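Local coordinates for protein methylmalonyl-CoA carboxyltransferase 5S subunit (Propionibacterium freudenreichii subsp. shermanii, PDB 1RQB) that transfers a carboxyl group from the biotin of the 1.3S subunit to pyruvate, giving oxaloacetate, at a cobalt-containing TIM-barrel active site, at residues V19-I27 with T275-Y283. Numbering follows the deposited sequence.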
ATOM      1  N   VAL A  19     -16.613  15.021  13.905  1.00 14.60           N
ATOM      2  CA  VAL A  19     -16.537  14.468  12.545  1.00 14.50           C
ATOM      3  C   VAL A  19     -17.768  14.923  11.759  1.00 15.44           C
ATOM      4  O   VAL A  19     -18.803  15.241  12.344  1.00 15.34           O
ATOM      5  CB  VAL A  19     -16.433  12.922  12.549  1.00 16.46           C
ATOM      6  CG1 VAL A  19     -15.161  12.500  13.278  1.00 15.68           C
ATOM      7  CG2 VAL A  19     -17.663  12.293  13.214  1.00 15.91           C
ATOM      8  N   SER A  20     -17.651  14.952  10.439  1.00 12.89           N
ATOM      9  CA  SER A  20     -18.756  15.429   9.594  1.00 15.61           C
ATOM     10  C   SER A  20     -19.956  14.485   9.671  1.00 18.76           C
ATOM     11  O   SER A  20     -19.847  13.322  10.060  1.00 13.50           O
ATOM     12  CB  SER A  20     -18.293  15.599   8.138  1.00 17.60           C
ATOM     13  OG  SER A  20     -17.746  14.399   7.615  1.00 18.69           O
ATOM     14  N   GLU A  21     -21.109  15.024   9.293  1.00 16.81           N
ATOM     15  CA  GLU A  21     -22.374  14.275   9.303  1.00 19.48           C
ATOM     16  C   GLU A  21     -22.309  13.155   8.262  1.00 15.81           C
ATOM     17  O   GLU A  21     -21.554  13.242   7.295  1.00 13.43           O
ATOM     18  CB  GLU A  21     -23.533  15.216   8.942  1.00 20.01           C
ATOM     19  CG  GLU A  21     -23.494  15.764   7.511  0.50 19.64           C
ATOM     20  CD  GLU A  21     -22.355  16.744   7.245  0.50 28.28           C
ATOM     21  OE1 GLU A  21     -22.143  17.087   6.059  0.50 26.84           O
ATOM     22  OE2 GLU A  21     -21.681  17.181   8.206  0.50 26.72           O
ATOM     23  N   PRO A  22     -23.088  12.076   8.462  1.00 15.41           N
ATOM     24  CA  PRO A  22     -23.115  10.952   7.521  1.00 14.03           C
ATOM     25  C   PRO A  22     -23.412  11.530   6.135  1.00 15.40           C
ATOM     26  O   PRO A  22     -24.274  12.397   6.001  1.00 14.51           O
ATOM     27  CB  PRO A  22     -24.260  10.095   8.049  1.00 17.45           C
ATOM     28  CG  PRO A  22     -24.143  10.305   9.554  1.00 18.88           C
ATOM     29  CD  PRO A  22     -23.928  11.800   9.645  1.00 17.20           C
ATOM     30  N   ARG A  23     -22.720  11.053   5.105  1.00 12.05           N
ATOM     31  CA  ARG A  23     -22.926  11.635   3.770  1.00 14.54           C
ATOM     32  C   ARG A  23     -22.188  10.803   2.718  1.00 13.74           C
ATOM     33  O   ARG A  23     -21.373   9.944   3.050  1.00 11.78           O
ATOM     34  CB  ARG A  23     -22.346  13.057   3.775  1.00 17.09           C
ATOM     35  CG  ARG A  23     -20.836  13.073   4.073  1.00 17.10           C
ATOM     36  CD  ARG A  23     -20.276  14.480   4.455  1.00 21.13           C
ATOM     37  NE  ARG A  23     -18.831  14.394   4.707  1.00 15.40           N
ATOM     38  CZ  ARG A  23     -17.928  14.495   3.739  1.00 15.22           C
ATOM     39  NH1 ARG A  23     -18.343  14.709   2.508  1.00 13.36           N
ATOM     40  NH2 ARG A  23     -16.623  14.323   3.976  1.00  9.93           N
ATOM     41  N   GLU A  24     -22.474  11.080   1.448  1.00 11.91           N
ATOM     42  CA  GLU A  24     -21.779  10.384   0.357  1.00 12.70           C
ATOM     43  C   GLU A  24     -20.528  11.190   0.006  1.00 12.35           C
ATOM     44  O   GLU A  24     -20.558  12.419  -0.047  1.00 16.52           O
ATOM     45  CB  GLU A  24     -22.657  10.266  -0.897  1.00 16.22           C
ATOM     46  CG  GLU A  24     -23.920   9.462  -0.718  0.50 20.98           C
ATOM     47  CD  GLU A  24     -24.704   9.317  -2.012  0.50 22.78           C
ATOM     48  OE1 GLU A  24     -25.650   8.510  -2.029  0.50 28.16           O
ATOM     49  OE2 GLU A  24     -24.383  10.007  -3.008  0.50 25.76           O
ATOM     50  N   VAL A  25     -19.427  10.485  -0.203  1.00 12.21           N
ATOM     51  CA  VAL A  25     -18.162  11.130  -0.581  1.00 12.74           C
ATOM     52  C   VAL A  25     -17.932  10.834  -2.065  1.00 11.79           C
ATOM     53  O   VAL A  25     -18.086   9.695  -2.502  1.00 10.89           O
ATOM     54  CB  VAL A  25     -16.980  10.553   0.233  1.00 15.79           C
ATOM     55  CG1 VAL A  25     -15.683  11.269  -0.148  1.00 15.66           C
ATOM     56  CG2 VAL A  25     -17.250  10.706   1.719  1.00 16.41           C
ATOM     57  N   GLY A  26     -17.594  11.855  -2.843  1.00 10.00           N
ATOM     58  CA  GLY A  26     -17.364  11.626  -4.258  1.00  9.74           C
ATOM     59  C   GLY A  26     -15.969  11.067  -4.503  1.00 11.26           C
ATOM     60  O   GLY A  26     -15.046  11.324  -3.734  1.00  8.81           O
ATOM     61  N   ILE A  27     -15.810  10.326  -5.593  1.00  9.31           N
ATOM     62  CA  ILE A  27     -14.511   9.733  -5.936  1.00  9.29           C
ATOM     63  C   ILE A  27     -14.129  10.107  -7.370  1.00 12.47           C
ATOM     64  O   ILE A  27     -14.940   9.985  -8.286  1.00 11.22           O
ATOM     65  CB  ILE A  27     -14.554   8.195  -5.901  1.00 11.00           C
ATOM     66  CG1 ILE A  27     -14.858   7.705  -4.482  1.00 17.44           C
ATOM     67  CG2 ILE A  27     -13.229   7.624  -6.458  1.00  9.29           C
ATOM     68  CD1 ILE A  27     -13.782   7.979  -3.480  1.00 20.68           C
ATOM     69  N   THR A 275     -19.242   3.483   8.884  1.00 13.84           N
ATOM     70  CA  THR A 275     -18.767   4.735   9.495  1.00 13.37           C
ATOM     71  C   THR A 275     -19.802   5.852   9.337  1.00 14.39           C
ATOM     72  O   THR A 275     -19.666   6.913   9.946  1.00 15.20           O
ATOM     73  CB  THR A 275     -17.493   5.271   8.789  1.00 14.39           C
ATOM     74  OG1 THR A 275     -17.814   5.584   7.424  1.00 10.82           O
ATOM     75  CG2 THR A 275     -16.361   4.234   8.819  1.00 14.44           C
ATOM     76  N   GLY A 276     -20.810   5.636   8.498  1.00 13.35           N
ATOM     77  CA  GLY A 276     -21.788   6.691   8.233  1.00 11.68           C
ATOM     78  C   GLY A 276     -21.465   7.343   6.890  1.00 14.24           C
ATOM     79  O   GLY A 276     -22.295   8.029   6.295  1.00 13.41           O
ATOM     80  N   TYR A 277     -20.242   7.151   6.405  1.00  8.65           N
ATOM     81  CA  TYR A 277     -19.862   7.713   5.100  1.00 10.28           C
ATOM     82  C   TYR A 277     -19.947   6.602   4.054  1.00 12.79           C
ATOM     83  O   TYR A 277     -19.798   5.421   4.365  1.00 14.26           O
ATOM     84  CB  TYR A 277     -18.423   8.239   5.120  1.00 10.60           C
ATOM     85  CG  TYR A 277     -18.166   9.194   6.245  1.00 11.56           C
ATOM     86  CD1 TYR A 277     -17.312   8.846   7.295  1.00 11.57           C
ATOM     87  CD2 TYR A 277     -18.794  10.446   6.281  1.00 12.94           C
ATOM     88  CE1 TYR A 277     -17.080   9.719   8.355  1.00 11.73           C
ATOM     89  CE2 TYR A 277     -18.575  11.327   7.344  1.00 11.25           C
ATOM     90  CZ  TYR A 277     -17.710  10.951   8.376  1.00 13.06           C
ATOM     91  OH  TYR A 277     -17.463  11.806   9.421  1.00 13.26           O
ATOM     92  N   THR A 278     -20.208   6.982   2.817  1.00 11.22           N
ATOM     93  CA  THR A 278     -20.261   5.970   1.755  1.00 13.31           C
ATOM     94  C   THR A 278     -19.954   6.642   0.415  1.00 13.83           C
ATOM     95  O   THR A 278     -19.843   7.865   0.335  1.00 12.90           O
ATOM     96  CB  THR A 278     -21.653   5.285   1.739  1.00 20.20           C
ATOM     97  OG1 THR A 278     -21.595   4.103   0.932  1.00 24.90           O
ATOM     98  CG2 THR A 278     -22.716   6.229   1.195  1.00 17.47           C
ATOM     99  N   THR A 279     -19.753   5.830  -0.615  1.00 16.11           N
ATOM    100  CA  THR A 279     -19.520   6.332  -1.977  1.00 16.32           C
ATOM    101  C   THR A 279     -20.651   5.772  -2.842  1.00 20.87           C
ATOM    102  O   THR A 279     -21.379   4.880  -2.409  1.00 22.78           O
ATOM    103  CB  THR A 279     -18.215   5.798  -2.595  1.00 20.65           C
ATOM    104  OG1 THR A 279     -18.382   4.409  -2.900  1.00 19.71           O
ATOM    105  CG2 THR A 279     -17.030   5.982  -1.642  1.00 17.27           C
ATOM    106  N   ASN A 280     -20.818   6.279  -4.051  1.00 17.94           N
ATOM    107  CA  ASN A 280     -21.881   5.716  -4.894  1.00 28.32           C
ATOM    108  C   ASN A 280     -21.244   4.932  -6.043  1.00 23.80           C
ATOM    109  O   ASN A 280     -21.738   4.952  -7.169  1.00 23.15           O
ATOM    110  CB  ASN A 280     -22.808   6.816  -5.440  1.00 35.27           C
ATOM    111  CG  ASN A 280     -22.095   7.792  -6.349  1.00 44.83           C
ATOM    112  OD1 ASN A 280     -21.297   8.609  -5.891  1.00 52.96           O
ATOM    113  ND2 ASN A 280     -22.384   7.718  -7.650  1.00 47.71           N
ATOM    114  N   LEU A 281     -20.145   4.240  -5.752  1.00 16.61           N
ATOM    115  CA  LEU A 281     -19.468   3.451  -6.791  1.00 17.55           C
ATOM    116  C   LEU A 281     -20.118   2.070  -6.900  1.00 15.70           C
ATOM    117  O   LEU A 281     -20.563   1.500  -5.904  1.00 17.55           O
ATOM    118  CB  LEU A 281     -17.974   3.299  -6.479  1.00 10.25           C
ATOM    119  CG  LEU A 281     -17.191   4.616  -6.405  1.00 14.19           C
ATOM    120  CD1 LEU A 281     -15.720   4.310  -6.290  1.00 13.84           C
ATOM    121  CD2 LEU A 281     -17.468   5.465  -7.644  1.00 14.88           C
ATOM    122  N   ASP A 282     -20.176   1.557  -8.127  1.00 17.17           N
ATOM    123  CA  ASP A 282     -20.738   0.235  -8.450  1.00 14.70           C
ATOM    124  C   ASP A 282     -19.587  -0.772  -8.394  1.00 14.33           C
ATOM    125  O   ASP A 282     -18.716  -0.768  -9.262  1.00 14.24           O
ATOM    126  CB  ASP A 282     -21.330   0.289  -9.866  1.00 19.30           C
ATOM    127  CG  ASP A 282     -22.000  -1.008 -10.285  1.00 23.37           C
ATOM    128  OD1 ASP A 282     -21.425  -2.089 -10.054  1.00 25.16           O
ATOM    129  OD2 ASP A 282     -23.097  -0.935 -10.875  1.00 28.65           O
ATOM    130  N   TYR A 283     -19.574  -1.625  -7.366  1.00 11.56           N
ATOM    131  CA  TYR A 283     -18.484  -2.591  -7.161  1.00 16.21           C
ATOM    132  C   TYR A 283     -18.296  -3.547  -8.341  1.00 19.50           C
ATOM    133  O   TYR A 283     -17.172  -3.945  -8.642  1.00 15.26           O
ATOM    134  CB  TYR A 283     -18.707  -3.383  -5.869  1.00 17.49           C
ATOM    135  CG  TYR A 283     -18.415  -2.572  -4.628  1.00 24.46           C
ATOM    136  CD1 TYR A 283     -19.444  -2.129  -3.803  1.00 30.82           C
ATOM    137  CD2 TYR A 283     -17.106  -2.239  -4.284  1.00 29.23           C
ATOM    138  CE1 TYR A 283     -19.176  -1.372  -2.661  1.00 34.34           C
ATOM    139  CE2 TYR A 283     -16.829  -1.482  -3.145  1.00 29.05           C
ATOM    140  CZ  TYR A 283     -17.868  -1.055  -2.340  1.00 31.71           C
ATOM    141  OH  TYR A 283     -17.604  -0.313  -1.209  1.00 31.72           O
TER
HETATM  142  O   HOH W   1     -19.328   8.538  -4.471  1.00 31.85           O
HETATM  143  O   HOH W   2     -18.393   9.354  -6.850  1.00 10.69           O
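The Y277 ring reaches back along the 19-27 segment until its hydroxyl meets S20, where OH donates to the S20 backbone O at 2.9 Å, 30° out of that carbonyl's plane. CG of Y277 is anti to the carbonyl carbon, beside the backbone N (chi1 -53°), a setting that carries the ring past R23. R23 CG meets the ring edge in plane, 4.0 Å from CD2. The arginine runs extended from CG to NE, and its guanidinium plane stands 68° from the ring. NE donates almost straight to S20 OG, which lies in the guanidinium plane, while V25 CG2 lies over one face of the group, toward its rim. NH2 goes on to the carbonyls of I242 and V246, and I242 O also bonds S20 OG, tying the segment to helix 234-243. R15 of the second subunit donates to S20 O as well, so this buried carbonyl is gripped from two chains. With an alanine at Y277, S20 O would probably lose its hydroxyl donor and a gap would open between R23 and helix 234-243. Beyond the ring the backbones pair in parallel: T278 N donates to R23 O, and V25 N to T278 O, the latter short and nearly straight at 2.7 Å. The E24 and T278 side chains run alongside each other in the same direction, with CG 3.9 Å from CG2. Farther along, I27 CG1 packs on T279 CG2 and, roughly perpendicular to the leucine side chain, on L281 CD1 at 3.9 Å. One water accepts from I27 N and lies 3.1 Å from N280 OD1. Short strand 277-278 thus adds a parallel partner to strand 23-29, which also pairs with strands 63-68 and 248-251 in the TIM barrel, at a peripheral contact with the side chain of I27 about 14 Å from the cobalt ion.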